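Local coordinates for protein squalene synthase HpnC (Alicyclobacillus acidocaldarius subsp. acidocaldarius, PDB 4HD1) that probably takes part in squalene formation for hopanoid synthesis, as a transferase of the largely helical squalene/phytoene synthase family, at residues A[176-180]-A[181-185]. Sequence-based numbering, arbitrary orientation.
Sequences RDLAL and GRIYV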
ATOM      1  N   ARG A 176      -5.075  10.102  14.061  1.00 90.90           N
ATOM      2  CA  ARG A 176      -4.899  10.797  12.787  1.00 91.63           C
ATOM      3  C   ARG A 176      -6.130  10.629  11.892  1.00 90.40           C
ATOM      4  O   ARG A 176      -6.636  11.610  11.345  1.00 90.65           O
ATOM      5  CB  ARG A 176      -3.633  10.306  12.072  1.00 92.68           C
ATOM      6  CG  ARG A 176      -3.331  11.021  10.760  1.00 97.83           C
ATOM      7  CD  ARG A 176      -2.043  10.519  10.126  1.00108.68           C
ATOM      8  NE  ARG A 176      -0.855  10.983  10.846  1.00116.72           N
ATOM      9  CZ  ARG A 176       0.394  10.615  10.562  1.00121.46           C
ATOM     10  NH1 ARG A 176       0.641   9.770   9.568  1.00122.84           N
ATOM     11  NH2 ARG A 176       1.404  11.093  11.278  1.00125.60           N
ATOM     12  N   ASP A 177      -6.607   9.388  11.770  1.00 88.72           N
ATOM     13  CA  ASP A 177      -7.740   9.050  10.907  1.00 88.33           C
ATOM     14  C   ASP A 177      -9.044   9.668  11.391  1.00 89.18           C
ATOM     15  O   ASP A 177      -9.874  10.093  10.582  1.00 86.90           O
ATOM     16  CB  ASP A 177      -7.897   7.528  10.783  1.00 87.29           C
ATOM     17  CG  ASP A 177      -6.802   6.885   9.934  1.00 91.69           C
ATOM     18  OD1 ASP A 177      -6.257   7.571   9.042  1.00 83.34           O
ATOM     19  OD2 ASP A 177      -6.489   5.686  10.159  1.00 96.71           O
ATOM     20  N   LEU A 178      -9.219   9.709  12.710  1.00 91.66           N
ATOM     21  CA  LEU A 178     -10.407  10.297  13.321  1.00 94.50           C
ATOM     22  C   LEU A 178     -10.522  11.769  12.946  1.00 92.88           C
ATOM     23  O   LEU A 178     -11.579  12.221  12.510  1.00 86.44           O
ATOM     24  CB  LEU A 178     -10.374  10.132  14.842  1.00 93.38           C
ATOM     25  CG  LEU A 178     -11.606  10.597  15.622  1.00 98.20           C
ATOM     26  CD1 LEU A 178     -12.800   9.686  15.363  1.00 96.63           C
ATOM     27  CD2 LEU A 178     -11.286  10.661  17.106  1.00 97.83           C
ATOM     28  N   ALA A 179      -9.415  12.495  13.099  1.00 96.54           N
ATOM     29  CA  ALA A 179      -9.326  13.909  12.738  1.00 96.23           C
ATOM     30  C   ALA A 179      -9.663  14.162  11.267  1.00 95.60           C
ATOM     31  O   ALA A 179     -10.006  15.283  10.892  1.00 95.50           O
ATOM     32  CB  ALA A 179      -7.942  14.451  13.069  1.00 93.89           C
ATOM     33  N   LEU A 180      -9.574  13.116  10.446  1.00 90.32           N
ATOM     34  CA  LEU A 180      -9.861  13.225   9.015  1.00 86.19           C
ATOM     35  C   LEU A 180     -11.271  12.738   8.644  1.00 81.36           C
ATOM     36  O   LEU A 180     -11.665  12.796   7.479  1.00 77.34           O
ATOM     37  CB  LEU A 180      -8.778  12.510   8.190  1.00 86.12           C
ATOM     38  CG  LEU A 180      -7.343  13.056   8.315  1.00 87.72           C
ATOM     39  CD1 LEU A 180      -6.320  12.144   7.638  1.00 79.04           C
ATOM     40  CD2 LEU A 180      -7.234  14.482   7.783  1.00 83.37           C
ATOM     41  N   GLY A 181     -12.020  12.273   9.644  1.00 81.13           N
ATOM     42  CA  GLY A 181     -13.412  11.847   9.456  1.00 78.05           C
ATOM     43  C   GLY A 181     -13.621  10.358   9.219  1.00 79.32           C
ATOM     44  O   GLY A 181     -14.722   9.940   8.835  1.00 79.89           O
ATOM     45  N   ARG A 182     -12.576   9.561   9.462  1.00 75.88           N
ATOM     46  CA  ARG A 182     -12.592   8.125   9.164  1.00 76.70           C
ATOM     47  C   ARG A 182     -12.252   7.248  10.352  1.00 76.75           C
ATOM     48  O   ARG A 182     -11.377   7.577  11.154  1.00 77.99           O
ATOM     49  CB  ARG A 182     -11.596   7.795   8.056  1.00 75.47           C
ATOM     50  CG  ARG A 182     -11.918   8.429   6.728  1.00 76.18           C
ATOM     51  CD  ARG A 182     -10.719   8.373   5.805  1.00 79.39           C
ATOM     52  NE  ARG A 182     -11.000   9.128   4.592  1.00 84.09           N
ATOM     53  CZ  ARG A 182     -11.805   8.706   3.621  1.00 85.99           C
ATOM     54  NH1 ARG A 182     -12.401   7.518   3.708  1.00 82.61           N
ATOM     55  NH2 ARG A 182     -12.012   9.471   2.559  1.00 86.34           N
ATOM     56  N   ILE A 183     -12.942   6.116  10.438  1.00 75.75           N
ATOM     57  CA  ILE A 183     -12.612   5.073  11.398  1.00 82.83           C
ATOM     58  C   ILE A 183     -12.521   3.735  10.669  1.00 83.17           C
ATOM     59  O   ILE A 183     -13.467   3.317   9.992  1.00 79.99           O
ATOM     60  CB  ILE A 183     -13.632   4.990  12.553  1.00 89.55           C
ATOM     61  CG1 ILE A 183     -13.803   6.368  13.219  1.00 87.36           C
ATOM     62  CG2 ILE A 183     -13.200   3.926  13.564  1.00 78.95           C
ATOM     63  CD1 ILE A 183     -14.991   6.478  14.155  1.00 92.48           C
ATOM     64  N   TYR A 184     -11.371   3.080  10.815  1.00 82.85           N
ATOM     65  CA  TYR A 184     -11.093   1.806  10.156  1.00 78.37           C
ATOM     66  C   TYR A 184     -11.340   0.602  11.062  1.00 77.19           C
ATOM     67  O   TYR A 184     -11.457  -0.528  10.573  1.00 77.59           O
ATOM     68  CB  TYR A 184      -9.662   1.788   9.602  1.00 74.25           C
ATOM     69  CG  TYR A 184      -9.472   2.739   8.445  1.00 69.29           C
ATOM     70  CD1 TYR A 184      -9.889   2.392   7.159  1.00 69.78           C
ATOM     71  CD2 TYR A 184      -8.898   3.994   8.634  1.00 72.28           C
ATOM     72  CE1 TYR A 184      -9.737   3.265   6.089  1.00 69.26           C
ATOM     73  CE2 TYR A 184      -8.734   4.875   7.569  1.00 71.45           C
ATOM     74  CZ  TYR A 184      -9.153   4.504   6.297  1.00 69.18           C
ATOM     75  OH  TYR A 184      -8.997   5.369   5.234  1.00 67.54           O
ATOM     76  N   VAL A 185     -11.418   0.839  12.372  1.00 73.19           N
ATOM     77  CA  VAL A 185     -11.727  -0.234  13.319  1.00 76.28           C
ATOM     78  C   VAL A 185     -13.113  -0.775  12.982  1.00 75.09           C
ATOM     79  O   VAL A 185     -14.062  -0.005  12.932  1.00 79.20           O
ATOM     80  CB  VAL A 185     -11.689   0.246  14.785  1.00 75.90           C
ATOM     81  CG1 VAL A 185     -11.833  -0.934  15.725  1.00 77.16           C
ATOM     82  CG2 VAL A 185     -10.390   0.974  15.081  1.00 78.09           C
TER
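The carbonyl oxygen of Asp177 is gripped by two backbone amides: Arg182 N donates to Asp177 O over 3.0 Å at an N-H...O angle of 160°, and Leu180 N reaches the same oxygen from the opposite face of the carbonyl plane. Beside it, Gly181 N closes a 2.9 Å bond to Leu178 O, coming from above that carbonyl's plane. This is a Schellman motif ending helix 174-179, and the positive phi of Gly181 is what turns the chain back; a CB there would be jammed against the carbonyl oxygen of Leu180.

Once past the glycine, Ile183 and Tyr184 come back against Leu178 and Asp177. The CG of Asp177, anti to its carbonyl carbon (chi1 -72°), brings the carboxylate to the rim of the Tyr184 ring, where Asp177 OD2 lies 3.3 Å from Tyr184 CD2, the two planes inclined by 68°. Leu178 and Ile183 run side by side, their CD1 methyls 4.1 Å apart, while Ile183 also packs on helix 197-201. Tyr184 stacks with His170; its hydroxyl is hydrogen-bonded with Asp116 OD1, and Arg182 NH1 with the backbone O of the same residue.

Asp177 is probably the last aspartate of the family's second aspartate-rich motif, which in relatives binds the substrate diphosphate through magnesium ions. With an alanine here the backbone cap would probably survive, but the edge of the Tyr184 ring would lose its carboxylate neighbour and a gap would open beside it. The chemistry thus divides the work: main-chain bonds stop the helix, while the carboxylate is set at the edge of an aromatic ring.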